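Long-range contacts in ArCE4A (Arthrobacter sp. AW19M34-1, PDB 5LFZ), which probably removes acetyl groups from polysaccharides as a metal-dependent deacetylase of carbohydrate esterase family 4: residues 38-49 with 174-184; 140-148 with 158-166. All coordinates share one frame; numbering follows the deposited sequence.

Interaction 1. Residues 38-49 with 174-184; sequences YTNRLLDELSEQ and DIHESSVKAVP
R41 and E177 form the salt bridge between the two helices. R41 NH1 lies 2.6 Å from E177 OE2, and R41 NH2 adds a weak bond of 3.0 Å to the same E177 OE2, so one oxygen is gripped by both terminal nitrogens. The guanidinium and carboxylate planes stand 81° apart. At the start of helix 39-48, T39 OG1 donates to D174 OD2; the modelled 2.4 Å is very short and its exact value is doubtful. The D174 carboxylate gets there with CG trans to its backbone N (chi1 -177°), and its OD1 takes a water that also accepts from Y38 N. At the far end, Q49 NE2 bonds P184 O at 3.0 Å, in the carbonyl plane and on a lone pair; S188 OG is a second partner of that carbonyl.

The Y38 ring lies against backbone: E177 N sits 3.6 Å above its plane, over the centre, and a water joins Y38 OH to the same nitrogen. The apolar seam is tight, L42 CD1 meeting V183 CG2 at 3.4 Å. Y38 CB touches V180 CG2, and L46 CD2 reaches V183 CG1. Beneath, L42, D174 and V183 rest on F31 of strand 26-32. The axes of segments 39-48 and 177-184 approach to 9.0 Å and run almost parallel (5°); such helices over adjacent parallel strands are characteristic of the outer layer of the distorted beta/alpha barrel of NodB-homology deacetylases.

Interaction 2. Residues 140-148 with 158-166; sequences LWDVDTLDW and RIALEEAKP
V143 turns both methyls onto the last turn of helix 153-163. Its CG2 lies 3.7 Å from E163 O, while CG1 comes up to I159 O at 3.9 Å and also touches the CB of E163. One turn back, I159 lies along the chain that leaves the strand: its CG2 is 3.5 Å from D144 O. The rest of the I159 side chain is stretched out (chi2 173°), which carries CD1 to 3.4 Å from T145 O and beside L146 CD1, where the two side chains meet at about a right angle. T145 CG2 completes this shell against A160 CB at 3.9 Å. With an alanine in place of V143, a gap would probably open between strand and helix, against E163 and the I159 carbonyl at the helix end.

Polar links lie around these carbons. A water accepts from D144 N and donates to E163 OE1. D144 OD1 takes L146 N at 2.8 Å in an Asx turn, met from above the carboxylate plane, and W148 NE1 reaches both carboxylate oxygens on their syn lone pairs. T145 OG1 is held by L171 O. Backbone bonds join V143 to I169 and L171, while A160 touches L186 of helix 177-192. Strand 143-144, helix 153-163 and the parallel neighbouring strand 168-173 make a beta-alpha-beta crossover, the repeating step of a beta/alpha barrel.

Interactions 1 and 2 sit about 17 Å apart, centre to centre, and meet where D147 OD2 lies 2.8 Å from H176 NE2, a probable hydrogen bond, with S179 OG packed against the same oxygen. D147 OD2 also accepts from H173 N, tying the start of helix 147-150 to the end of strand 168-173. Further out, S178 and A182 lean on P153 of helix 153-163, so the helices of the two contacts are neighbours. Each contact has one end near the nickel site formed by D33, H82 and H86: the I175 side chain of interaction 1 is about 7 Å from the nickel ion, and the D144 side chain of interaction 2 about 10 Å.

Interaction 1. Residues 38-49 with 174-184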
loop_
_atom_site.group_PDB
_atom_site.type_symbol
_atom_site.label_atom_id
_atom_site.label_comp_id
_atom_site.label_asym_id
_atom_site.label_seq_id
_atom_site.Cartn_x
_atom_site.Cartn_y
_atom_site.Cartn_z
ATOM N N TYR A 38 5.135 -8.455 -11.809
ATOM C CA TYR A 38 4.091 -7.633 -12.412
ATOM C C TYR A 38 4.187 -6.161 -12.028
ATOM O O TYR A 38 3.472 -5.329 -12.587
ATOM C CB TYR A 38 2.701 -8.160 -12.034
ATOM C CG TYR A 38 2.508 -9.632 -12.308
ATOM C CD1 TYR A 38 2.289 -10.094 -13.598
ATOM C CD2 TYR A 38 2.540 -10.558 -11.275
ATOM C CE1 TYR A 38 2.108 -11.448 -13.853
ATOM C CE2 TYR A 38 2.358 -11.911 -11.518
ATOM C CZ TYR A 38 2.148 -12.348 -12.808
ATOM O OH TYR A 38 1.971 -13.694 -13.053
ATOM N N THR A 39 5.075 -5.837 -11.094
ATOM C CA THR A 39 5.134 -4.489 -10.540
ATOM C C THR A 39 5.459 -3.424 -11.589
ATOM O O THR A 39 4.867 -2.345 -11.592
ATOM C CB THR A 39 6.157 -4.414 -9.403
ATOM O OG1 THR A 39 5.870 -5.440 -8.442
ATOM C CG2 THR A 39 6.089 -3.048 -8.719
ATOM N N ASN A 40 6.388 -3.719 -12.488
ATOM C CA ASN A 40 6.736 -2.723 -13.494
ATOM C C ASN A 40 5.615 -2.467 -14.500
ATOM O O ASN A 40 5.413 -1.326 -14.926
ATOM C CB ASN A 40 8.012 -3.127 -14.204
ATOM C CG ASN A 40 9.233 -2.777 -13.393
ATOM O OD1 ASN A 40 9.676 -1.629 -13.392
ATOM N ND2 ASN A 40 9.760 -3.747 -12.660
ATOM N N ARG A 41 4.876 -3.508 -14.876
ATOM C CA ARG A 41 3.715 -3.321 -15.738
ATOM C C ARG A 41 2.672 -2.488 -15.013
ATOM O O ARG A 41 2.020 -1.632 -15.604
ATOM C CB ARG A 41 3.124 -4.666 -16.168
ATOM C CG ARG A 41 3.968 -5.387 -17.205
ATOM C CD ARG A 41 3.619 -6.859 -17.292
ATOM N NE ARG A 41 2.271 -7.068 -17.809
ATOM C CZ ARG A 41 1.636 -8.231 -17.765
ATOM N NH1 ARG A 41 2.233 -9.289 -17.231
ATOM N NH2 ARG A 41 0.411 -8.338 -18.256
ATOM N N LEU A 42 2.540 -2.739 -13.716
ATOM C CA LEU A 42 1.630 -1.986 -12.869
ATOM C C LEU A 42 2.029 -0.508 -12.844
ATOM O O LEU A 42 1.190 0.383 -12.988
ATOM C CB LEU A 42 1.628 -2.594 -11.466
ATOM C CG LEU A 42 0.713 -2.054 -10.381
ATOM C CD1 LEU A 42 -0.633 -1.813 -10.970
ATOM C CD2 LEU A 42 0.626 -3.071 -9.248
ATOM N N LEU A 43 3.322 -0.254 -12.681
ATOM C CA LEU A 43 3.829 1.108 -12.654
ATOM C C LEU A 43 3.659 1.781 -14.014
ATOM O O LEU A 43 3.393 2.982 -14.090
ATOM C CB LEU A 43 5.297 1.120 -12.242
ATOM C CG LEU A 43 5.599 0.807 -10.777
ATOM C CD1 LEU A 43 7.078 0.557 -10.602
ATOM C CD2 LEU A 43 5.159 1.963 -9.891
ATOM N N ASP A 44 3.819 1.003 -15.080
ATOM C CA ASP A 44 3.611 1.514 -16.426
ATOM C C ASP A 44 2.173 1.996 -16.589
ATOM O O ASP A 44 1.934 3.090 -17.100
ATOM C CB ASP A 44 3.928 0.444 -17.476
ATOM C CG ASP A 44 5.415 0.179 -17.619
ATOM O OD1 ASP A 44 6.233 0.982 -17.118
ATOM O OD2 ASP A 44 5.771 -0.842 -18.240
ATOM N N GLU A 45 1.218 1.182 -16.148
ATOM C CA GLU A 45 -0.195 1.531 -16.281
ATOM C C GLU A 45 -0.547 2.755 -15.443
ATOM O O GLU A 45 -1.272 3.641 -15.899
ATOM C CB GLU A 45 -1.087 0.352 -15.883
ATOM C CG GLU A 45 -0.945 -0.886 -16.765
ATOM C CD GLU A 45 -1.320 -0.635 -18.216
ATOM O OE1 GLU A 45 -2.123 0.286 -18.483
ATOM O OE2 GLU A 45 -0.810 -1.364 -19.094
ATOM N N LEU A 46 -0.033 2.804 -14.218
ATOM C CA LEU A 46 -0.263 3.946 -13.344
ATOM C C LEU A 46 0.299 5.222 -13.961
ATOM O O LEU A 46 -0.337 6.275 -13.915
ATOM C CB LEU A 46 0.349 3.696 -11.966
ATOM C CG LEU A 46 -0.422 2.669 -11.135
ATOM C CD1 LEU A 46 0.386 2.289 -9.898
ATOM C CD2 LEU A 46 -1.787 3.223 -10.742
ATOM N N SER A 47 1.483 5.108 -14.556
ATOM C CA SER A 47 2.111 6.225 -15.248
ATOM C C SER A 47 1.250 6.724 -16.406
ATOM O O SER A 47 1.082 7.929 -16.587
ATOM C CB SER A 47 3.492 5.820 -15.763
ATOM O OG SER A 47 4.078 6.861 -16.526
ATOM N N GLU A 48 0.698 5.793 -17.179
ATOM C CA GLU A 48 -0.095 6.148 -18.352
ATOM C C GLU A 48 -1.315 6.988 -17.988
ATOM O O GLU A 48 -1.796 7.778 -18.800
ATOM C CB GLU A 48 -0.521 4.886 -19.107
ATOM C CG GLU A 48 0.594 4.292 -19.959
ATOM C CD GLU A 48 0.237 2.944 -20.556
ATOM O OE1 GLU A 48 1.082 2.025 -20.495
ATOM O OE2 GLU A 48 -0.885 2.805 -21.091
ATOM N N GLN A 49 -1.808 6.842 -16.763
ATOM C CA GLN A 49 -2.951 7.638 -16.341
ATOM C C GLN A 49 -2.605 8.594 -15.205
ATOM O O GLN A 49 -3.489 9.020 -14.462
ATOM C CB GLN A 49 -4.109 6.730 -15.938
ATOM C CG GLN A 49 -4.546 5.806 -17.060
ATOM C CD GLN A 49 -5.862 5.127 -16.779
ATOM O OE1 GLN A 49 -6.812 5.754 -16.308
ATOM N NE2 GLN A 49 -5.932 3.836 -17.068
ATOM N N ASP A 174 -0.155 -6.780 -5.374
ATOM C CA ASP A 174 0.837 -6.846 -6.425
ATOM C C ASP A 174 1.506 -8.228 -6.409
ATOM O O ASP A 174 2.698 -8.356 -6.118
ATOM C CB ASP A 174 1.862 -5.726 -6.215
ATOM C CG ASP A 174 2.904 -5.669 -7.301
ATOM O OD1 ASP A 174 2.723 -6.328 -8.351
ATOM O OD2 ASP A 174 3.914 -4.965 -7.083
ATOM N N ILE A 175 0.728 -9.270 -6.681
ATOM C CA ILE A 175 1.270 -10.630 -6.698
ATOM C C ILE A 175 0.840 -11.383 -7.938
ATOM O O ILE A 175 1.270 -12.502 -8.172
ATOM C CB ILE A 175 0.824 -11.465 -5.472
ATOM C CG1 ILE A 175 -0.700 -11.551 -5.381
ATOM C CG2 ILE A 175 1.364 -10.879 -4.214
ATOM C CD1 ILE A 175 -1.228 -12.554 -4.366
ATOM N N HIS A 176 -0.021 -10.766 -8.731
ATOM C CA HIS A 176 -0.748 -11.509 -9.748
ATOM C C HIS A 176 -1.153 -10.611 -10.905
ATOM O O HIS A 176 -1.264 -9.393 -10.751
ATOM C CB HIS A 176 -1.938 -12.215 -9.071
ATOM C CG HIS A 176 -2.862 -11.291 -8.336
ATOM N ND1 HIS A 176 -4.217 -11.237 -8.573
ATOM C CD2 HIS A 176 -2.596 -10.295 -7.464
ATOM C CE1 HIS A 176 -4.758 -10.317 -7.791
ATOM N NE2 HIS A 176 -3.794 -9.715 -7.127
ATOM N N GLU A 177 -1.328 -11.221 -12.075
ATOM C CA GLU A 177 -1.595 -10.489 -13.308
ATOM C C GLU A 177 -2.877 -9.669 -13.239
ATOM O O GLU A 177 -2.994 -8.639 -13.896
ATOM C CB GLU A 177 -1.665 -11.451 -14.498
ATOM C CG GLU A 177 -1.920 -10.742 -15.818
ATOM C CD GLU A 177 -0.986 -11.183 -16.916
ATOM O OE1 GLU A 177 -1.470 -11.796 -17.891
ATOM O OE2 GLU A 177 0.232 -10.922 -16.805
ATOM N N SER A 178 -3.840 -10.117 -12.441
ATOM C CA SER A 178 -5.137 -9.460 -12.458
ATOM C C SER A 178 -5.059 -8.010 -11.981
ATOM O O SER A 178 -5.837 -7.182 -12.425
ATOM C CB SER A 178 -6.165 -10.246 -11.637
ATOM O OG SER A 178 -5.745 -10.469 -10.318
ATOM N N SER A 179 -4.104 -7.685 -11.116
ATOM C CA SER A 179 -3.936 -6.293 -10.717
ATOM C C SER A 179 -3.466 -5.415 -11.880
ATOM O O SER A 179 -3.921 -4.281 -12.036
ATOM C CB SER A 179 -2.961 -6.194 -9.546
ATOM O OG SER A 179 -3.530 -6.818 -8.409
ATOM N N VAL A 180 -2.563 -5.945 -12.696
ATOM C CA VAL A 180 -2.122 -5.257 -13.903
ATOM C C VAL A 180 -3.293 -4.993 -14.840
ATOM O O VAL A 180 -3.453 -3.887 -15.357
ATOM C CB VAL A 180 -1.048 -6.064 -14.654
ATOM C CG1 VAL A 180 -0.686 -5.379 -15.958
ATOM C CG2 VAL A 180 0.191 -6.221 -13.781
ATOM N N LYS A 181 -4.115 -6.015 -15.050
ATOM C CA LYS A 181 -5.251 -5.898 -15.954
ATOM C C LYS A 181 -6.366 -5.038 -15.362
ATOM O O LYS A 181 -7.116 -4.393 -16.095
ATOM C CB LYS A 181 -5.781 -7.288 -16.316
ATOM C CG LYS A 181 -4.840 -8.082 -17.212
ATOM C CD LYS A 181 -5.365 -9.479 -17.485
ATOM C CE LYS A 181 -5.014 -9.945 -18.897
ATOM N NZ LYS A 181 -3.986 -9.080 -19.541
ATOM N N ALA A 182 -6.471 -5.020 -14.037
ATOM C CA ALA A 182 -7.514 -4.244 -13.375
ATOM C C ALA A 182 -7.238 -2.749 -13.401
ATOM O O ALA A 182 -8.156 -1.946 -13.539
ATOM C CB ALA A 182 -7.686 -4.701 -11.936
ATOM N N VAL A 183 -5.976 -2.369 -13.245
ATOM C CA VAL A 183 -5.662 -0.968 -12.981
ATOM C C VAL A 183 -6.126 0.040 -14.039
ATOM O O VAL A 183 -6.692 1.068 -13.665
ATOM C CB VAL A 183 -4.155 -0.796 -12.731
ATOM C CG1 VAL A 183 -3.695 0.616 -13.081
ATOM C CG2 VAL A 183 -3.891 -1.089 -11.282
ATOM N N PRO A 184 -5.918 -0.239 -15.345
ATOM C CA PRO A 184 -6.382 0.750 -16.323
ATOM C C PRO A 184 -7.863 1.066 -16.167
ATOM O O PRO A 184 -8.249 2.234 -16.164
ATOM C CB PRO A 184 -6.110 0.069 -17.668
ATOM C CG PRO A 184 -4.990 -0.855 -17.384
ATOM C CD PRO A 184 -5.255 -1.376 -16.008
HETATM O O HOH W 1 4.356 -8.449 -8.958
HETATM O O HOH W 2 -0.912 -14.302 -12.067
#

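Interaction 2. Residues 140-148 with 158-166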
loop_
_atom_site.group_PDB
_atom_site.type_symbol
_atom_site.label_atom_id
_atom_site.label_comp_id
_atom_site.label_asym_id
_atom_site.label_seq_id
_atom_site.Cartn_x
_atom_site.Cartn_y
_atom_site.Cartn_z
ATOM N N LEU A 140 -4.288 0.259 7.618
ATOM C CA LEU A 140 -5.123 -0.843 7.150
ATOM C C LEU A 140 -5.875 -0.390 5.908
ATOM O O LEU A 140 -5.281 0.208 5.012
ATOM C CB LEU A 140 -6.084 -1.312 8.245
ATOM C CG LEU A 140 -5.475 -2.086 9.426
ATOM C CD1 LEU A 140 -4.519 -3.169 8.950
ATOM C CD2 LEU A 140 -4.775 -1.163 10.394
ATOM N N TRP A 141 -7.177 -0.666 5.860
ATOM C CA TRP A 141 -7.986 -0.406 4.670
ATOM C C TRP A 141 -9.474 -0.471 5.001
ATOM O O TRP A 141 -9.868 -1.075 5.998
ATOM C CB TRP A 141 -7.667 -1.426 3.569
ATOM C CG TRP A 141 -7.952 -2.843 3.997
ATOM C CD1 TRP A 141 -9.139 -3.524 3.868
ATOM C CD2 TRP A 141 -7.042 -3.742 4.632
ATOM N NE1 TRP A 141 -9.015 -4.789 4.389
ATOM C CE2 TRP A 141 -7.737 -4.949 4.865
ATOM C CE3 TRP A 141 -5.701 -3.647 5.028
ATOM C CZ2 TRP A 141 -7.134 -6.054 5.465
ATOM C CZ3 TRP A 141 -5.107 -4.742 5.627
ATOM C CH2 TRP A 141 -5.820 -5.929 5.841
ATOM N N ASP A 142 -10.309 0.122 4.157
ATOM C CA ASP A 142 -11.746 -0.017 4.358
ATOM C C ASP A 142 -12.390 -0.742 3.181
ATOM O O ASP A 142 -13.527 -1.190 3.278
ATOM C CB ASP A 142 -12.403 1.348 4.594
ATOM C CG ASP A 142 -12.333 2.252 3.387
ATOM O OD1 ASP A 142 -11.332 2.185 2.650
ATOM O OD2 ASP A 142 -13.282 3.039 3.177
ATOM N N VAL A 143 -11.655 -0.864 2.079
ATOM C CA VAL A 143 -12.140 -1.607 0.919
ATOM C C VAL A 143 -11.190 -2.741 0.567
ATOM O O VAL A 143 -10.077 -2.505 0.106
ATOM C CB VAL A 143 -12.305 -0.708 -0.320
ATOM C CG1 VAL A 143 -12.808 -1.533 -1.504
ATOM C CG2 VAL A 143 -13.244 0.449 -0.022
ATOM N N ASP A 144 -11.638 -3.970 0.798
ATOM C CA ASP A 144 -10.882 -5.155 0.416
ATOM C C ASP A 144 -11.401 -5.673 -0.926
ATOM O O ASP A 144 -12.516 -6.190 -1.003
ATOM C CB ASP A 144 -11.006 -6.235 1.495
ATOM C CG ASP A 144 -10.165 -7.468 1.206
ATOM O OD1 ASP A 144 -9.552 -7.562 0.123
ATOM O OD2 ASP A 144 -10.131 -8.365 2.073
ATOM N N THR A 145 -10.598 -5.557 -1.981
ATOM C CA THR A 145 -11.052 -6.010 -3.298
ATOM C C THR A 145 -11.138 -7.527 -3.402
ATOM O O THR A 145 -11.674 -8.061 -4.382
ATOM C CB THR A 145 -10.132 -5.515 -4.420
ATOM O OG1 THR A 145 -8.815 -6.047 -4.223
ATOM C CG2 THR A 145 -10.090 -4.004 -4.443
ATOM N N LEU A 146 -10.611 -8.209 -2.389
ATOM C CA LEU A 146 -10.592 -9.668 -2.323
ATOM C C LEU A 146 -9.793 -10.282 -3.468
ATOM O O LEU A 146 -9.982 -11.453 -3.802
ATOM C CB LEU A 146 -12.020 -10.234 -2.324
ATOM C CG LEU A 146 -12.913 -9.772 -1.171
ATOM C CD1 LEU A 146 -14.354 -10.221 -1.384
ATOM C CD2 LEU A 146 -12.368 -10.292 0.150
ATOM N N ASP A 147 -8.883 -9.511 -4.060
ATOM C CA ASP A 147 -8.168 -10.017 -5.228
ATOM C C ASP A 147 -7.219 -11.153 -4.838
ATOM O O ASP A 147 -6.840 -11.972 -5.680
ATOM C CB ASP A 147 -7.433 -8.886 -5.981
ATOM C CG ASP A 147 -6.274 -8.264 -5.202
ATOM O OD1 ASP A 147 -6.261 -8.272 -3.954
ATOM O OD2 ASP A 147 -5.373 -7.726 -5.882
ATOM N N TRP A 148 -6.898 -11.235 -3.547
ATOM C CA TRP A 148 -6.073 -12.311 -3.009
ATOM C C TRP A 148 -6.805 -13.656 -3.025
ATOM O O TRP A 148 -6.170 -14.709 -2.943
ATOM C CB TRP A 148 -5.625 -11.966 -1.581
ATOM C CG TRP A 148 -6.777 -11.663 -0.666
ATOM C CD1 TRP A 148 -7.462 -10.488 -0.578
ATOM C CD2 TRP A 148 -7.372 -12.546 0.292
ATOM N NE1 TRP A 148 -8.456 -10.586 0.367
ATOM C CE2 TRP A 148 -8.420 -11.839 0.917
ATOM C CE3 TRP A 148 -7.121 -13.865 0.683
ATOM C CZ2 TRP A 148 -9.216 -12.406 1.912
ATOM C CZ3 TRP A 148 -7.912 -14.428 1.672
ATOM C CH2 TRP A 148 -8.948 -13.700 2.273
ATOM N N ARG A 158 -14.866 -3.930 -9.753
ATOM C CA ARG A 158 -16.245 -3.772 -9.294
ATOM C C ARG A 158 -16.308 -3.441 -7.807
ATOM O O ARG A 158 -16.977 -2.485 -7.410
ATOM C CB ARG A 158 -17.066 -5.034 -9.577
ATOM C CG ARG A 158 -18.534 -4.894 -9.176
ATOM C CD ARG A 158 -19.301 -6.197 -9.334
ATOM N NE ARG A 158 -18.759 -7.260 -8.488
ATOM C CZ ARG A 158 -18.815 -8.557 -8.781
ATOM N NH1 ARG A 158 -19.392 -8.965 -9.906
ATOM N NH2 ARG A 158 -18.296 -9.450 -7.951
ATOM N N ILE A 159 -15.607 -4.225 -6.991
ATOM C CA ILE A 159 -15.613 -4.020 -5.541
ATOM C C ILE A 159 -14.961 -2.696 -5.162
ATOM O O ILE A 159 -15.481 -1.958 -4.326
ATOM C CB ILE A 159 -14.911 -5.183 -4.807
ATOM C CG1 ILE A 159 -15.703 -6.478 -5.009
ATOM C CG2 ILE A 159 -14.769 -4.883 -3.311
ATOM C CD1 ILE A 159 -15.026 -7.715 -4.466
ATOM N N ALA A 160 -13.829 -2.387 -5.783
ATOM C CA ALA A 160 -13.147 -1.128 -5.513
ATOM C C ALA A 160 -14.041 0.062 -5.853
ATOM O O ALA A 160 -14.165 0.995 -5.065
ATOM C CB ALA A 160 -11.843 -1.050 -6.288
ATOM N N LEU A 161 -14.673 0.019 -7.022
ATOM C CA LEU A 161 -15.500 1.131 -7.475
ATOM C C LEU A 161 -16.737 1.318 -6.606
ATOM O O LEU A 161 -17.058 2.437 -6.192
ATOM C CB LEU A 161 -15.925 0.924 -8.931
ATOM C CG LEU A 161 -16.828 2.013 -9.516
ATOM C CD1 LEU A 161 -16.122 3.362 -9.489
ATOM C CD2 LEU A 161 -17.285 1.656 -10.926
ATOM N N GLU A 162 -17.431 0.222 -6.328
ATOM C CA GLU A 162 -18.735 0.301 -5.685
ATOM C C GLU A 162 -18.658 0.498 -4.176
ATOM O O GLU A 162 -19.608 0.993 -3.574
ATOM C CB GLU A 162 -19.557 -0.953 -5.994
ATOM C CG GLU A 162 -19.920 -1.107 -7.458
ATOM C CD GLU A 162 -20.848 -2.282 -7.706
ATOM O OE1 GLU A 162 -21.015 -3.117 -6.792
ATOM O OE2 GLU A 162 -21.408 -2.368 -8.818
ATOM N N GLU A 163 -17.541 0.112 -3.563
ATOM C CA GLU A 163 -17.405 0.235 -2.112
ATOM C C GLU A 163 -16.593 1.458 -1.691
ATOM O O GLU A 163 -16.647 1.866 -0.531
ATOM C CB GLU A 163 -16.768 -1.023 -1.520
ATOM C CG GLU A 163 -17.668 -2.245 -1.533
ATOM C CD GLU A 163 -17.071 -3.413 -0.769
ATOM O OE1 GLU A 163 -16.099 -3.194 -0.018
ATOM O OE2 GLU A 163 -17.577 -4.548 -0.916
ATOM N N ALA A 164 -15.840 2.034 -2.625
ATOM C CA ALA A 164 -15.037 3.214 -2.319
ATOM C C ALA A 164 -15.933 4.385 -1.962
ATOM O O ALA A 164 -17.034 4.531 -2.492
ATOM C CB ALA A 164 -14.134 3.582 -3.490
ATOM N N LYS A 165 -15.440 5.208 -1.045
ATOM C CA LYS A 165 -16.110 6.430 -0.638
ATOM C C LYS A 165 -15.017 7.471 -0.405
ATOM O O LYS A 165 -13.835 7.127 -0.409
ATOM C CB LYS A 165 -16.958 6.185 0.613
ATOM C CG LYS A 165 -16.167 5.979 1.889
ATOM C CD LYS A 165 -17.028 5.329 2.964
ATOM C CE LYS A 165 -16.713 5.884 4.346
ATOM N NZ LYS A 165 -17.011 7.345 4.445
ATOM N N PRO A 166 -15.392 8.750 -0.239
ATOM C CA PRO A 166 -14.344 9.734 0.050
ATOM C C PRO A 166 -13.537 9.352 1.290
ATOM O O PRO A 166 -14.124 9.051 2.330
ATOM C CB PRO A 166 -15.133 11.025 0.279
ATOM C CG PRO A 166 -16.389 10.834 -0.490
ATOM C CD PRO A 166 -16.713 9.381 -0.413
HETATM O O HOH W 3 -14.273 -4.349 1.848
#